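Local coordinates for protein beta-porphyranase B (Bacteroides plebeius, PDB 4AWD) that hydrolyses the red-algal polysaccharide porphyran at beta-1,4 linkages between D-galactose and L-galactose-6-sulfate, releasing mostly disaccharides, at residues Y46-E57 / D312-I322. Residues are numbered along the deposited sequence; the frame is centred on the assembly and turned at random.
Sequences YKWVVNEDYTDE and DWVRAYKLVPI. With CA (calcium ion), chain C.
Thr55 takes over from the backbone where 46-57 bulges away from its antiparallel partner: Thr55 OG1 accepts Ala316 N at 2.8 Å, almost straight at 171°, and donates to Asn51 O, tying the two ends of the 51-55 turn together. Paired backbone bonds flank this turn, Val49 with Lys318 and Lys47 with Val320 on one side, Asp56 with Val314 on the other. Packing is tight toward the calcium end. There the Glu57 chain, bent at chi2 (-61°), brings OE1 to the edge of the Arg315 guanidinium, 2.8 Å from NH1, in a salt bridge using the syn side of the carboxylate. The guanidinium lies over the Trp313 ring, CZ 3.3 Å above its plane, and is thereby held at one face and one edge. Glu57 O and Asp312 O sit 2.8 Å apart because both bind the calcium ion, which Asp312 OD1 also binds, while Asp312 OD2 forms a salt bridge with Arg139; a calcium-bound water donates to Glu57 OE1. Asn59 and Gly94 complete the site. Further along, Leu319 CD2 rests over the face of Trp48, 3.8 Å from the centroid of the six-membered ring, while Tyr317 CB meets Trp48 CE3. The other face of this strand pair is looser: the aliphatic part of Lys47 runs beside Val320, CE 3.6 Å from CG1, and Lys318 CD brushes the Asn51 amide, with one water joining Asn51 ND2 to Tyr317 O. At the exposed end, Tyr46 lies obliquely against Pro321. The pairing joins the first and last strands of the GH16 beta-jelly-roll: 313-321 also pairs with strand 134-141, helix 30-34 packs on Val50, Glu57 and Arg315, and strand 241-249 meets Trp313 and Leu319.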
loop_
_atom_site.group_PDB
_atom_site.type_symbol
_atom_site.label_atom_id
_atom_site.label_comp_id
_atom_site.label_asym_id
_atom_site.label_seq_id
_atom_site.Cartn_x
_atom_site.Cartn_y
_atom_site.Cartn_z
ATOM N N TYR A 46 9.069 11.855 -23.970
ATOM C CA TYR A 46 8.586 10.587 -23.419
ATOM C C TYR A 46 7.064 10.454 -23.498
ATOM O O TYR A 46 6.369 11.433 -23.728
ATOM C CB TYR A 46 9.103 10.396 -21.986
ATOM C CG TYR A 46 10.604 10.248 -21.903
ATOM C CD1 TYR A 46 11.442 11.361 -21.989
ATOM C CD2 TYR A 46 11.191 8.995 -21.749
ATOM C CE1 TYR A 46 12.827 11.230 -21.925
ATOM C CE2 TYR A 46 12.575 8.849 -21.687
ATOM C CZ TYR A 46 13.390 9.971 -21.779
ATOM O OH TYR A 46 14.763 9.835 -21.706
ATOM N N LYS A 47 6.557 9.239 -23.326
ATOM C CA LYS A 47 5.106 8.992 -23.294
ATOM C C LYS A 47 4.757 7.926 -22.241
ATOM O O LYS A 47 5.546 7.012 -21.972
ATOM C CB LYS A 47 4.583 8.558 -24.677
ATOM C CG LYS A 47 5.220 7.267 -25.179
ATOM C CD LYS A 47 4.493 6.633 -26.355
ATOM C CE LYS A 47 5.343 5.516 -26.948
ATOM N NZ LYS A 47 4.727 4.904 -28.143
ATOM N N TRP A 48 3.572 8.043 -21.658
ATOM C CA TRP A 48 3.125 7.048 -20.703
ATOM C C TRP A 48 2.672 5.798 -21.448
ATOM O O TRP A 48 1.988 5.881 -22.476
ATOM C CB TRP A 48 2.001 7.583 -19.805
ATOM C CG TRP A 48 2.432 8.656 -18.818
ATOM C CD1 TRP A 48 2.113 9.990 -18.859
ATOM C CD2 TRP A 48 3.240 8.474 -17.635
ATOM N NE1 TRP A 48 2.703 10.652 -17.790
ATOM C CE2 TRP A 48 3.389 9.740 -17.026
ATOM C CE3 TRP A 48 3.875 7.366 -17.050
ATOM C CZ2 TRP A 48 4.115 9.920 -15.842
ATOM C CZ3 TRP A 48 4.597 7.555 -15.852
ATOM C CH2 TRP A 48 4.713 8.833 -15.278
ATOM N N VAL A 49 3.067 4.644 -20.908
ATOM C CA VAL A 49 2.754 3.352 -21.486
ATOM C C VAL A 49 2.269 2.401 -20.371
ATOM O O VAL A 49 2.853 2.360 -19.275
ATOM C CB VAL A 49 3.995 2.825 -22.244
ATOM C CG1 VAL A 49 4.306 1.376 -21.916
ATOM C CG2 VAL A 49 3.853 3.069 -23.775
ATOM N N VAL A 50 1.194 1.659 -20.635
ATOM C CA VAL A 50 0.638 0.778 -19.629
ATOM C C VAL A 50 1.697 -0.246 -19.199
ATOM O O VAL A 50 2.364 -0.849 -20.035
ATOM C CB VAL A 50 -0.623 0.051 -20.130
ATOM C CG1 VAL A 50 -1.103 -0.961 -19.095
ATOM C CG2 VAL A 50 -1.718 1.026 -20.430
ATOM N N ASN A 51 1.871 -0.415 -17.890
ATOM C CA ASN A 51 2.645 -1.550 -17.393
ATOM C C ASN A 51 1.667 -2.664 -17.037
ATOM O O ASN A 51 1.008 -2.609 -16.000
ATOM C CB ASN A 51 3.509 -1.157 -16.191
ATOM C CG ASN A 51 4.610 -2.173 -15.899
ATOM O OD1 ASN A 51 4.472 -3.368 -16.165
ATOM N ND2 ASN A 51 5.718 -1.690 -15.347
ATOM N N GLU A 52 1.559 -3.662 -17.911
ATOM C CA GLU A 52 0.511 -4.680 -17.785
ATOM C C GLU A 52 0.651 -5.504 -16.521
ATOM O O GLU A 52 -0.338 -5.983 -15.966
ATOM C CB GLU A 52 0.493 -5.595 -18.997
ATOM C CG GLU A 52 0.137 -4.863 -20.271
ATOM C CD GLU A 52 0.169 -5.738 -21.511
ATOM O OE1 GLU A 52 0.244 -6.983 -21.379
ATOM O OE2 GLU A 52 0.102 -5.168 -22.623
ATOM N N ASP A 53 1.889 -5.628 -16.062
ATOM C CA ASP A 53 2.236 -6.499 -14.964
ATOM C C ASP A 53 1.623 -6.076 -13.631
ATOM O O ASP A 53 1.463 -6.898 -12.746
ATOM C CB ASP A 53 3.762 -6.601 -14.874
ATOM C CG ASP A 53 4.368 -7.410 -16.035
ATOM O OD1 ASP A 53 3.604 -8.018 -16.825
ATOM O OD2 ASP A 53 5.604 -7.438 -16.155
ATOM N N TYR A 54 1.263 -4.804 -13.496
ATOM C CA TYR A 54 0.717 -4.297 -12.230
ATOM C C TYR A 54 -0.593 -3.550 -12.473
ATOM O O TYR A 54 -0.979 -2.663 -11.725
ATOM C CB TYR A 54 1.769 -3.435 -11.510
ATOM C CG TYR A 54 3.120 -4.101 -11.550
ATOM C CD1 TYR A 54 3.414 -5.175 -10.704
ATOM C CD2 TYR A 54 4.086 -3.709 -12.488
ATOM C CE1 TYR A 54 4.652 -5.828 -10.765
ATOM C CE2 TYR A 54 5.321 -4.354 -12.558
ATOM C CZ TYR A 54 5.598 -5.408 -11.697
ATOM O OH TYR A 54 6.824 -6.034 -11.772
ATOM N N THR A 55 -1.277 -3.951 -13.539
ATOM C CA THR A 55 -2.473 -3.272 -13.975
ATOM C C THR A 55 -3.579 -4.295 -14.021
ATOM O O THR A 55 -3.396 -5.399 -14.574
ATOM C CB THR A 55 -2.260 -2.604 -15.364
ATOM O OG1 THR A 55 -1.375 -1.485 -15.227
ATOM C CG2 THR A 55 -3.561 -2.121 -15.935
ATOM N N ASP A 56 -4.718 -3.926 -13.438
ATOM C CA ASP A 56 -5.883 -4.793 -13.387
ATOM C C ASP A 56 -7.166 -4.031 -13.090
ATOM O O ASP A 56 -7.262 -3.293 -12.088
ATOM C CB ASP A 56 -5.711 -5.895 -12.332
ATOM C CG ASP A 56 -6.523 -7.148 -12.659
ATOM O OD1 ASP A 56 -7.658 -7.038 -13.191
ATOM O OD2 ASP A 56 -6.015 -8.251 -12.370
ATOM N N GLU A 57 -8.162 -4.272 -13.938
ATOM C CA GLU A 57 -9.458 -3.639 -13.817
ATOM C C GLU A 57 -10.376 -4.455 -12.912
ATOM O O GLU A 57 -11.409 -3.974 -12.466
ATOM C CB GLU A 57 -10.078 -3.464 -15.203
ATOM C CG GLU A 57 -9.261 -2.607 -16.154
ATOM C CD GLU A 57 -9.061 -1.172 -15.662
ATOM O OE1 GLU A 57 -9.955 -0.616 -14.973
ATOM O OE2 GLU A 57 -8.006 -0.584 -15.987
ATOM N N ASP A 312 -11.655 -0.603 -7.461
ATOM C CA ASP A 312 -12.201 -0.612 -8.819
ATOM C C ASP A 312 -11.117 -1.009 -9.817
ATOM O O ASP A 312 -11.367 -1.770 -10.749
ATOM C CB ASP A 312 -12.777 0.766 -9.186
ATOM C CG ASP A 312 -13.561 0.747 -10.486
ATOM O OD1 ASP A 312 -13.696 -0.334 -11.088
ATOM O OD2 ASP A 312 -14.039 1.817 -10.913
ATOM N N TRP A 313 -9.911 -0.508 -9.614
ATOM C CA TRP A 313 -8.802 -0.915 -10.452
ATOM C C TRP A 313 -7.475 -0.592 -9.828
ATOM O O TRP A 313 -7.383 0.218 -8.910
ATOM C CB TRP A 313 -8.882 -0.279 -11.851
ATOM C CG TRP A 313 -9.270 1.176 -11.876
ATOM C CD1 TRP A 313 -10.510 1.689 -12.172
ATOM C CD2 TRP A 313 -8.428 2.299 -11.611
ATOM N NE1 TRP A 313 -10.480 3.058 -12.123
ATOM C CE2 TRP A 313 -9.217 3.459 -11.775
ATOM C CE3 TRP A 313 -7.079 2.443 -11.268
ATOM C CZ2 TRP A 313 -8.707 4.740 -11.594
ATOM C CZ3 TRP A 313 -6.563 3.726 -11.096
ATOM C CH2 TRP A 313 -7.378 4.853 -11.254
ATOM N N VAL A 314 -6.443 -1.242 -10.344
ATOM C CA VAL A 314 -5.083 -0.871 -10.045
ATOM C C VAL A 314 -4.438 -0.636 -11.408
ATOM O O VAL A 314 -4.556 -1.489 -12.301
ATOM C CB VAL A 314 -4.416 -1.984 -9.230
ATOM C CG1 VAL A 314 -2.905 -1.892 -9.290
ATOM C CG2 VAL A 314 -4.920 -1.929 -7.770
ATOM N N ARG A 315 -3.815 0.523 -11.609
ATOM C CA ARG A 315 -3.239 0.810 -12.924
ATOM C C ARG A 315 -1.819 1.347 -12.817
ATOM O O ARG A 315 -1.555 2.270 -12.054
ATOM C CB ARG A 315 -4.181 1.705 -13.767
ATOM C CG ARG A 315 -5.658 1.214 -13.705
ATOM C CD ARG A 315 -6.563 1.556 -14.875
ATOM N NE ARG A 315 -7.238 2.842 -14.791
ATOM C CZ ARG A 315 -8.543 3.070 -14.999
ATOM N NH1 ARG A 315 -9.403 2.103 -15.285
ATOM N NH2 ARG A 315 -8.994 4.310 -14.916
ATOM N N ALA A 316 -0.896 0.722 -13.541
ATOM C CA ALA A 316 0.510 1.134 -13.514
ATOM C C ALA A 316 1.005 1.561 -14.895
ATOM O O ALA A 316 0.559 1.035 -15.925
ATOM C CB ALA A 316 1.381 0.022 -12.972
ATOM N N TYR A 317 1.936 2.507 -14.909
ATOM C CA TYR A 317 2.481 3.008 -16.155
ATOM C C TYR A 317 3.999 3.150 -16.112
ATOM O O TYR A 317 4.604 3.265 -15.048
ATOM C CB TYR A 317 1.814 4.330 -16.548
ATOM C CG TYR A 317 0.299 4.251 -16.611
ATOM C CD1 TYR A 317 -0.473 4.355 -15.450
ATOM C CD2 TYR A 317 -0.362 4.056 -17.817
ATOM C CE1 TYR A 317 -1.852 4.274 -15.489
ATOM C CE2 TYR A 317 -1.758 3.983 -17.865
ATOM C CZ TYR A 317 -2.488 4.091 -16.692
ATOM O OH TYR A 317 -3.853 4.013 -16.711
ATOM N N LYS A 318 4.586 3.107 -17.303
ATOM C CA LYS A 318 6.006 3.315 -17.546
ATOM C C LYS A 318 6.208 4.481 -18.494
ATOM O O LYS A 318 5.400 4.712 -19.393
ATOM C CB LYS A 318 6.586 2.075 -18.226
ATOM C CG LYS A 318 7.570 1.284 -17.401
ATOM C CD LYS A 318 7.653 -0.163 -17.916
ATOM C CE LYS A 318 7.602 -0.249 -19.447
ATOM N NZ LYS A 318 7.586 -1.666 -19.918
ATOM N N LEU A 319 7.301 5.204 -18.309
ATOM C CA LEU A 319 7.714 6.187 -19.295
ATOM C C LEU A 319 8.608 5.544 -20.351
ATOM O O LEU A 319 9.539 4.797 -20.042
ATOM C CB LEU A 319 8.439 7.353 -18.642
ATOM C CG LEU A 319 7.566 8.405 -17.968
ATOM C CD1 LEU A 319 8.476 9.362 -17.241
ATOM C CD2 LEU A 319 6.702 9.147 -18.982
ATOM N N VAL A 320 8.312 5.868 -21.602
ATOM C CA VAL A 320 9.043 5.355 -22.748
ATOM C C VAL A 320 9.333 6.541 -23.689
ATOM O O VAL A 320 8.528 7.475 -23.754
ATOM C CB VAL A 320 8.211 4.222 -23.411
ATOM C CG1 VAL A 320 8.039 4.399 -24.898
ATOM C CG2 VAL A 320 8.768 2.847 -23.055
ATOM N N PRO A 321 10.488 6.528 -24.395
ATOM C CA PRO A 321 10.716 7.608 -25.374
ATOM C C PRO A 321 9.704 7.519 -26.508
ATOM O O PRO A 321 9.395 6.414 -26.970
ATOM C CB PRO A 321 12.138 7.341 -25.888
ATOM C CG PRO A 321 12.761 6.400 -24.869
ATOM C CD PRO A 321 11.616 5.579 -24.349
ATOM N N ILE A 322 9.171 8.668 -26.926
ATOM C CA ILE A 322 8.166 8.713 -27.994
ATOM C C ILE A 322 8.647 8.005 -29.266
ATOM O O ILE A 322 7.977 7.089 -29.762
ATOM C CB ILE A 322 7.714 10.167 -28.329
ATOM C CG1 ILE A 322 6.865 10.746 -27.195
ATOM C CG2 ILE A 322 6.909 10.194 -29.645
ATOM C CD1 ILE A 322 6.516 12.221 -27.359
HETATM CA CA CA C . -13.243 -2.391 -12.219
HETATM O O HOH W 1 5.837 1.085 -13.909
HETATM O O HOH W 2 6.887 -4.154 -18.523
HETATM O O HOH W 3 -12.490 -1.176 -14.103
#